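Local coordinates for protein autolysin E (Staphylococcus aureus, PDB 4PI9) that probably cleaves the glycan strands of bacterial peptidoglycan as an endo-beta-N-acetylglucosaminidase and is seen here with a muramyl dipeptide bound, at residues Y128-I133 with T154-A159; N169-N174 with A190-A195. All coordinates share one frame; numbering follows the deposited sequence.

Both contacts use helix 156-172. Contact 1 lies at its first turn and contact 2 in its C-terminal part. Their centres are about 18 Å apart. They meet where Y194 OH of contact 2 comes 2.7 Å from F131 O of contact 1, a probable hydrogen bond. I133 CG1 also packs 3.3 Å from Y194 OH. Both touch one ligand, the muramyl dipeptide 3LT. The 128-133 segment approaches it through G132 O and I133 C, residues that take no part in the packing against 154-159. The next residue, G134, gives it a backbone N-H. Contact 2 grips it through Y171 OH and Y194 O. The 128-133 and 190-195 loops both line this site, probably part of the substrate groove.

Contact 1: Y128-I133 with T154-A159; sequences YNFFGI and TSPDKA. With 3LT ((4R)-4-[[(2S)-2-[[(2R)-2-[(2R,3S,4R,5R,6R)-5-acetamido-2-(hydroxymethyl)-3,6-bis(oxidanyl)oxan-4-yl]oxypropanoyl]amino]propanoyl]amino]-5-azanyl-5-oxidanylidene-pentanoic acid), chain L.
Y128 and P156 make a CH-pi contact. The proline CD sits over the centre of the Y128 ring, 3.8 Å from its centroid and 11° off the ring normal. T154 O lies at the edge of the same ring, 3.7 Å from Y128 CE1. Further apolar packing involves F130 and A159. P156 CB meets the edge of the F130 ring in its plane, with F130 CZ 3.8 Å away. The A159 methyl lies over one face of that ring, toward CD2, and its CB also touches Y128 CB at 3.8 Å. The F131 ring turns its edge to A159 O.

A water bridges the two segments. It accepts from F130 N at 3.0 Å and donates to A159 O at 2.8 Å. Other bonds shape each segment. N129 OD1 takes F131 N in an Asx turn, and N129 ND2 donates to I133 O at 2.8 Å. N129 turns its amide back into its own loop, its CG pointing opposite the backbone N (chi1 -169°). S155 is the N-cap, its OG accepting from K158 N.

The contact joins the loop after strand 125-127 to the start of helix 156-172. Helix 98-109 packs against F130 and F131, and T154 touches strand 125-127.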
loop_
_atom_site.group_PDB
_atom_site.type_symbol
_atom_site.label_atom_id
_atom_site.label_comp_id
_atom_site.label_asym_id
_atom_site.label_seq_id
_atom_site.Cartn_x
_atom_site.Cartn_y
_atom_site.Cartn_z
ATOM N N TYR A 128 2.617 -15.460 -5.476
ATOM C CA TYR A 128 1.812 -14.310 -5.819
ATOM C C TYR A 128 2.133 -13.188 -4.787
ATOM O O TYR A 128 2.509 -13.492 -3.647
ATOM C CB TYR A 128 0.310 -14.691 -5.701
ATOM C CG TYR A 128 -0.098 -15.749 -6.696
ATOM C CD1 TYR A 128 0.058 -17.093 -6.373
ATOM C CD2 TYR A 128 -0.557 -15.383 -7.935
ATOM C CE1 TYR A 128 -0.278 -18.074 -7.312
ATOM C CE2 TYR A 128 -0.903 -16.361 -8.881
ATOM C CZ TYR A 128 -0.736 -17.681 -8.527
ATOM O OH TYR A 128 -1.099 -18.613 -9.518
ATOM N N ASN A 129 1.959 -11.972 -5.251
ATOM C CA ASN A 129 2.193 -10.758 -4.407
ATOM C C ASN A 129 1.393 -9.623 -4.957
ATOM O O ASN A 129 1.619 -9.184 -6.054
ATOM C CB ASN A 129 3.699 -10.455 -4.469
ATOM C CG ASN A 129 4.157 -9.409 -3.473
ATOM O OD1 ASN A 129 3.418 -8.512 -3.063
ATOM N ND2 ASN A 129 5.426 -9.488 -3.148
ATOM N N PHE A 130 0.386 -9.143 -4.183
ATOM C CA PHE A 130 -0.497 -8.108 -4.711
ATOM C C PHE A 130 -0.299 -6.748 -4.039
ATOM O O PHE A 130 -1.006 -5.813 -4.362
ATOM C CB PHE A 130 -1.977 -8.516 -4.538
ATOM C CG PHE A 130 -2.345 -9.851 -5.205
ATOM C CD1 PHE A 130 -1.817 -10.189 -6.423
ATOM C CD2 PHE A 130 -3.287 -10.680 -4.639
ATOM C CE1 PHE A 130 -2.179 -11.370 -7.044
ATOM C CE2 PHE A 130 -3.657 -11.850 -5.248
ATOM C CZ PHE A 130 -3.072 -12.211 -6.445
ATOM N N PHE A 131 0.757 -6.629 -3.248
ATOM C CA PHE A 131 0.936 -5.387 -2.480
ATOM C C PHE A 131 2.354 -4.819 -2.557
ATOM O O PHE A 131 2.693 -3.982 -1.735
ATOM C CB PHE A 131 0.499 -5.609 -1.039
ATOM C CG PHE A 131 -0.944 -6.038 -0.921
ATOM C CD1 PHE A 131 -1.991 -5.097 -0.946
ATOM C CD2 PHE A 131 -1.235 -7.366 -0.783
ATOM C CE1 PHE A 131 -3.318 -5.520 -0.842
ATOM C CE2 PHE A 131 -2.518 -7.783 -0.659
ATOM C CZ PHE A 131 -3.565 -6.887 -0.754
ATOM N N GLY A 132 3.146 -5.243 -3.541
ATOM C CA GLY A 132 4.520 -4.681 -3.674
ATOM C C GLY A 132 5.419 -4.909 -2.476
ATOM O O GLY A 132 6.165 -3.977 -2.062
ATOM N N ILE A 133 5.335 -6.086 -1.861
ATOM C CA ILE A 133 6.003 -6.390 -0.627
ATOM C C ILE A 133 7.293 -7.124 -0.942
ATOM O O ILE A 133 7.289 -8.262 -1.467
ATOM C CB ILE A 133 5.156 -7.242 0.355
ATOM C CG1 ILE A 133 3.888 -6.499 0.729
ATOM C CG2 ILE A 133 5.921 -7.604 1.593
ATOM C CD1 ILE A 133 2.786 -7.341 1.353
ATOM N N THR A 154 1.495 -19.070 -1.960
ATOM C CA THR A 154 1.381 -19.987 -3.080
ATOM C C THR A 154 0.040 -19.910 -3.831
ATOM O O THR A 154 -0.215 -20.688 -4.757
ATOM C CB THR A 154 1.637 -21.413 -2.561
ATOM O OG1 THR A 154 0.768 -21.755 -1.451
ATOM C CG2 THR A 154 3.072 -21.516 -2.120
ATOM N N SER A 155 -0.844 -18.984 -3.447
ATOM C CA SER A 155 -2.119 -18.825 -4.119
ATOM C C SER A 155 -2.564 -17.367 -4.042
ATOM O O SER A 155 -2.074 -16.648 -3.135
ATOM C CB SER A 155 -3.164 -19.710 -3.447
ATOM O OG SER A 155 -3.515 -19.243 -2.131
ATOM N N PRO A 156 -3.417 -16.928 -4.965
ATOM C CA PRO A 156 -3.931 -15.578 -4.800
ATOM C C PRO A 156 -4.564 -15.314 -3.440
ATOM O O PRO A 156 -4.338 -14.236 -2.831
ATOM C CB PRO A 156 -4.997 -15.459 -5.897
ATOM C CG PRO A 156 -4.444 -16.362 -7.012
ATOM C CD PRO A 156 -3.843 -17.500 -6.270
ATOM N N ASP A 157 -5.327 -16.262 -2.910
ATOM C CA ASP A 157 -6.037 -15.983 -1.649
ATOM C C ASP A 157 -5.003 -15.859 -0.530
ATOM O O ASP A 157 -5.155 -15.015 0.387
ATOM C CB ASP A 157 -7.019 -17.099 -1.294
ATOM C CG ASP A 157 -8.213 -17.128 -2.197
ATOM O OD1 ASP A 157 -8.461 -16.191 -2.968
ATOM O OD2 ASP A 157 -8.964 -18.122 -2.110
ATOM N N LYS A 158 -3.947 -16.692 -0.552
ATOM C CA LYS A 158 -2.890 -16.586 0.469
ATOM C C LYS A 158 -2.134 -15.229 0.397
ATOM O O LYS A 158 -1.718 -14.686 1.426
ATOM C CB LYS A 158 -1.867 -17.719 0.358
ATOM C CG LYS A 158 -2.364 -19.052 0.916
ATOM C CD LYS A 158 -1.346 -20.127 0.539
ATOM C CE LYS A 158 -1.849 -21.532 0.839
ATOM N NZ LYS A 158 -1.858 -21.803 2.292
ATOM N N ALA A 159 -1.954 -14.736 -0.815
ATOM C CA ALA A 159 -1.320 -13.415 -1.047
ATOM C C ALA A 159 -2.201 -12.265 -0.536
ATOM O O ALA A 159 -1.674 -11.252 -0.037
ATOM C CB ALA A 159 -1.003 -13.228 -2.501
HETATM C CAA 3LT L . 9.901 -0.645 -1.515
HETATM C CAJ 3LT L . 9.931 -1.596 -0.289
HETATM C CAI 3LT L . 10.794 -0.894 0.813
HETATM C CAG 3LT L . 12.196 -0.612 0.245
HETATM C CAD 3LT L . 12.079 0.177 -1.083
HETATM C CAE 3LT L . 13.427 0.505 -1.772
HETATM C CAL 3LT L . 8.004 -2.921 0.573
HETATM C CAN 3LT L . 6.632 -2.855 1.180
HETATM C CAP 3LT L . 10.021 -1.468 3.013
HETATM C CAR 3LT L . 9.575 -2.730 3.685
HETATM C CAQ 3LT L . 10.629 -0.501 4.048
HETATM O OAB 3LT L . 9.048 -1.182 -2.454
HETATM O OAO 3LT L . 10.938 -1.700 1.957
HETATM O OAH 3LT L . 12.928 0.167 1.222
HETATM O OAC 3LT L . 11.253 -0.561 -2.018
HETATM O OAF 3LT L . 14.123 -0.782 -1.725
HETATM O OAM 3LT L . 8.576 -4.000 0.492
HETATM O OAS 3LT L . 8.620 -2.709 4.454
HETATM N NAK 3LT L . 8.568 -1.759 0.246
HETATM N NAT 3LT L . 10.245 -3.856 3.387
HETATM C CAU 3LT L . 9.815 -5.169 3.942
HETATM C CAW 3LT L . 10.612 -5.766 5.125
HETATM C CAV 3LT L . 9.747 -6.176 2.769
HETATM O OAX 3LT L . 9.710 -6.027 6.207
HETATM C C 3LT L . 13.445 -6.694 5.934
HETATM N N 3LT L . 11.711 -4.902 5.606
HETATM O O 3LT L . 14.487 -7.260 5.609
HETATM N NBH 3LT L . 12.726 -7.097 6.992
HETATM C CA 3LT L . 12.991 -5.419 5.140
HETATM C CB 3LT L . 12.955 -5.645 3.588
HETATM C CD 3LT L . 13.372 -4.434 1.394
HETATM C CG 3LT L . 13.756 -4.551 2.880
HETATM O OE2 3LT L . 12.215 -4.666 0.971
HETATM O OE1 3LT L . 14.332 -4.143 0.640
HETATM O O HOH W 1 0.546 -10.125 -1.359
#

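Contact 2: N169-N174 with A190-A195; sequences NEYFEN and AQHQYA. With 3LT ((4R)-4-[[(2S)-2-[[(2R)-2-[(2R,3S,4R,5R,6R)-5-acetamido-2-(hydroxymethyl)-3,6-bis(oxidanyl)oxan-4-yl]oxypropanoyl]amino]propanoyl]amino]-5-azanyl-5-oxidanylidene-pentanoic acid), chain L.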
loop_
_atom_site.group_PDB
_atom_site.type_symbol
_atom_site.label_atom_id
_atom_site.label_comp_id
_atom_site.label_asym_id
_atom_site.label_seq_id
_atom_site.Cartn_x
_atom_site.Cartn_y
_atom_site.Cartn_z
ATOM N N ASN A 169 1.011 -5.990 10.663
ATOM C CA ASN A 169 2.095 -6.240 11.650
ATOM C C ASN A 169 3.299 -5.371 11.436
ATOM O O ASN A 169 4.009 -5.113 12.419
ATOM C CB ASN A 169 2.531 -7.686 11.548
ATOM C CG ASN A 169 1.507 -8.655 12.149
ATOM O OD1 ASN A 169 0.716 -8.309 13.024
ATOM N ND2 ASN A 169 1.562 -9.890 11.699
ATOM N N GLU A 170 3.604 -4.977 10.196
ATOM C CA GLU A 170 4.807 -4.207 9.908
ATOM C C GLU A 170 4.634 -2.687 9.790
ATOM O O GLU A 170 5.571 -1.927 10.068
ATOM C CB GLU A 170 5.487 -4.744 8.668
ATOM C CG GLU A 170 5.814 -6.243 8.780
ATOM C CD GLU A 170 6.671 -6.586 9.992
ATOM O OE1 GLU A 170 7.641 -5.838 10.239
ATOM O OE2 GLU A 170 6.359 -7.609 10.665
ATOM N N TYR A 171 3.434 -2.254 9.419
ATOM C CA TYR A 171 3.100 -0.800 9.304
ATOM C C TYR A 171 2.162 -0.384 10.384
ATOM O O TYR A 171 2.477 0.566 11.150
ATOM C CB TYR A 171 2.584 -0.457 7.871
ATOM C CG TYR A 171 3.750 -0.398 6.909
ATOM C CD1 TYR A 171 4.358 -1.583 6.466
ATOM C CD2 TYR A 171 4.424 0.796 6.625
ATOM C CE1 TYR A 171 5.498 -1.564 5.672
ATOM C CE2 TYR A 171 5.565 0.809 5.844
ATOM C CZ TYR A 171 6.142 -0.378 5.411
ATOM O OH TYR A 171 7.288 -0.297 4.624
ATOM N N PHE A 172 0.984 -1.002 10.516
ATOM C CA PHE A 172 0.002 -0.476 11.480
ATOM C C PHE A 172 0.517 -0.589 12.928
ATOM O O PHE A 172 0.296 0.336 13.757
ATOM C CB PHE A 172 -1.364 -1.145 11.350
ATOM C CG PHE A 172 -2.075 -0.923 10.028
ATOM C CD1 PHE A 172 -1.642 0.038 9.095
ATOM C CD2 PHE A 172 -3.256 -1.598 9.754
ATOM C CE1 PHE A 172 -2.341 0.235 7.931
ATOM C CE2 PHE A 172 -3.961 -1.366 8.579
ATOM C CZ PHE A 172 -3.524 -0.447 7.687
ATOM N N GLU A 173 1.221 -1.671 13.222
ATOM C CA GLU A 173 1.786 -1.857 14.560
ATOM C C GLU A 173 3.030 -1.010 14.767
ATOM O O GLU A 173 3.579 -0.995 15.898
ATOM C CB GLU A 173 2.063 -3.357 14.770
ATOM C CG GLU A 173 0.806 -4.184 14.942
ATOM C CD GLU A 173 -0.094 -3.725 16.064
ATOM O OE1 GLU A 173 0.349 -3.514 17.251
ATOM O OE2 GLU A 173 -1.296 -3.556 15.790
ATOM N N ASN A 174 3.513 -0.341 13.711
ATOM C CA ASN A 174 4.654 0.583 13.781
ATOM C C ASN A 174 4.186 2.061 13.728
ATOM O O ASN A 174 4.965 2.946 13.410
ATOM C CB ASN A 174 5.609 0.334 12.667
ATOM C CG ASN A 174 6.939 1.061 12.862
ATOM O OD1 ASN A 174 7.587 0.900 13.926
ATOM N ND2 ASN A 174 7.412 1.774 11.822
ATOM N N ALA A 190 12.277 9.093 5.862
ATOM C CA ALA A 190 13.150 8.402 4.954
ATOM C C ALA A 190 13.575 6.996 5.367
ATOM O O ALA A 190 14.473 6.434 4.737
ATOM C CB ALA A 190 14.369 9.278 4.544
ATOM N N GLN A 191 12.978 6.453 6.412
ATOM C CA GLN A 191 13.115 5.059 6.745
ATOM C C GLN A 191 11.746 4.393 6.743
ATOM O O GLN A 191 10.713 5.016 7.060
ATOM C CB GLN A 191 13.586 4.816 8.153
ATOM C CG GLN A 191 14.823 5.417 8.620
ATOM C CD GLN A 191 14.904 5.090 10.120
ATOM O OE1 GLN A 191 15.187 5.951 10.885
ATOM N NE2 GLN A 191 14.505 3.849 10.530
ATOM N N HIS A 192 11.768 3.073 6.522
ATOM C CA HIS A 192 10.589 2.247 6.621
ATOM C C HIS A 192 9.406 2.861 5.877
ATOM O O HIS A 192 8.292 2.926 6.411
ATOM C CB HIS A 192 10.204 1.944 8.053
ATOM C CG HIS A 192 9.395 0.706 8.176
ATOM N ND1 HIS A 192 8.037 0.719 8.396
ATOM C CD2 HIS A 192 9.740 -0.591 7.983
ATOM C CE1 HIS A 192 7.592 -0.522 8.429
ATOM N NE2 HIS A 192 8.596 -1.340 8.129
ATOM N N GLN A 193 9.665 3.211 4.621
ATOM C CA GLN A 193 8.644 3.760 3.730
ATOM C C GLN A 193 8.177 2.721 2.733
ATOM O O GLN A 193 8.957 1.944 2.191
ATOM C CB GLN A 193 9.198 4.987 3.031
ATOM C CG GLN A 193 9.274 6.101 4.049
ATOM C CD GLN A 193 9.849 7.446 3.685
ATOM O OE1 GLN A 193 9.822 8.311 4.582
ATOM N NE2 GLN A 193 10.371 7.643 2.505
ATOM N N TYR A 194 6.860 2.744 2.450
ATOM C CA TYR A 194 6.250 1.610 1.749
ATOM C C TYR A 194 6.668 1.522 0.313
ATOM O O TYR A 194 6.754 0.399 -0.249
ATOM C CB TYR A 194 4.729 1.648 1.886
ATOM C CG TYR A 194 4.103 0.286 1.653
ATOM C CD1 TYR A 194 3.899 -0.146 0.357
ATOM C CD2 TYR A 194 3.749 -0.521 2.693
ATOM C CE1 TYR A 194 3.393 -1.409 0.102
ATOM C CE2 TYR A 194 3.202 -1.775 2.440
ATOM C CZ TYR A 194 3.063 -2.182 1.147
ATOM O OH TYR A 194 2.537 -3.459 0.953
ATOM N N ALA A 195 6.871 2.669 -0.334
ATOM C CA ALA A 195 7.145 2.727 -1.758
ATOM C C ALA A 195 8.001 3.906 -2.097
ATOM O O ALA A 195 8.073 4.892 -1.336
ATOM C CB ALA A 195 5.824 2.823 -2.511
HETATM C CAA 3LT L . 9.901 -0.645 -1.515
HETATM C CAJ 3LT L . 9.931 -1.596 -0.289
HETATM C CAI 3LT L . 10.794 -0.894 0.813
HETATM C CAG 3LT L . 12.196 -0.612 0.245
HETATM C CAD 3LT L . 12.079 0.177 -1.083
HETATM C CAE 3LT L . 13.427 0.505 -1.772
HETATM C CAL 3LT L . 8.004 -2.921 0.573
HETATM C CAN 3LT L . 6.632 -2.855 1.180
HETATM C CAP 3LT L . 10.021 -1.468 3.013
HETATM C CAR 3LT L . 9.575 -2.730 3.685
HETATM C CAQ 3LT L . 10.629 -0.501 4.048
HETATM O OAB 3LT L . 9.048 -1.182 -2.454
HETATM O OAO 3LT L . 10.938 -1.700 1.957
HETATM O OAH 3LT L . 12.928 0.167 1.222
HETATM O OAC 3LT L . 11.253 -0.561 -2.018
HETATM O OAF 3LT L . 14.123 -0.782 -1.725
HETATM O OAM 3LT L . 8.576 -4.000 0.492
HETATM O OAS 3LT L . 8.620 -2.709 4.454
HETATM N NAK 3LT L . 8.568 -1.759 0.246
HETATM N NAT 3LT L . 10.245 -3.856 3.387
HETATM C CAU 3LT L . 9.815 -5.169 3.942
HETATM C CAW 3LT L . 10.612 -5.766 5.125
HETATM C CAV 3LT L . 9.747 -6.176 2.769
HETATM O OAX 3LT L . 9.710 -6.027 6.207
HETATM C C 3LT L . 13.445 -6.694 5.934
HETATM N N 3LT L . 11.711 -4.902 5.606
HETATM O O 3LT L . 14.487 -7.260 5.609
HETATM N NBH 3LT L . 12.726 -7.097 6.992
HETATM C CA 3LT L . 12.991 -5.419 5.140
HETATM C CB 3LT L . 12.955 -5.645 3.588
HETATM C CD 3LT L . 13.372 -4.434 1.394
HETATM C CG 3LT L . 13.756 -4.551 2.880
HETATM O OE2 3LT L . 12.215 -4.666 0.971
HETATM O OE1 3LT L . 14.332 -4.143 0.640
#
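The Y171 ring lies between H192 and Y194. On one face H192 makes an offset stack, with centroids 4.3 Å apart and planes at 22°. Its CE1 sits nearest, 3.4 Å from Y171 CZ. On the opposite face Y194 comes edge-on with CD2, its plane at 58° to the Y171 ring. At the Y171 edge lies the ligand oxygen OAS. Y171 OH donates to this oxygen over 2.8 Å. At the edge of the imidazole, H192 CE1 is 3.0 Å from E170 O. A chi1 of -156° swings the H192 ring away from its own backbone N, and a hydrogen bond between ND1 and Q176 helps to fix it. The N174 amide stands steeply to the H192 ring, and its ND2 is hydrogen-bonded to the same Q176.

The three rings form an aromatic cluster between the C-terminal part of helix 156-172 and the loop joining helices 179-184 and 200-215. It lines the observed muramyl dipeptide site, consistent with the substrate groove of a glucosaminidase domain of the lysozyme clan. Y194 serves the ligand twice. The acetamido methyl, 3LT CAN, lies over the centre of one face of its ring, 3.6 Å from Y194 CZ. Its backbone O accepts from the acetamido nitrogen, 3LT NAK, at 2.9 Å. The acetamido group is thus held at both its methyl and its N-H. H104 and W200 also meet the Y194 ring.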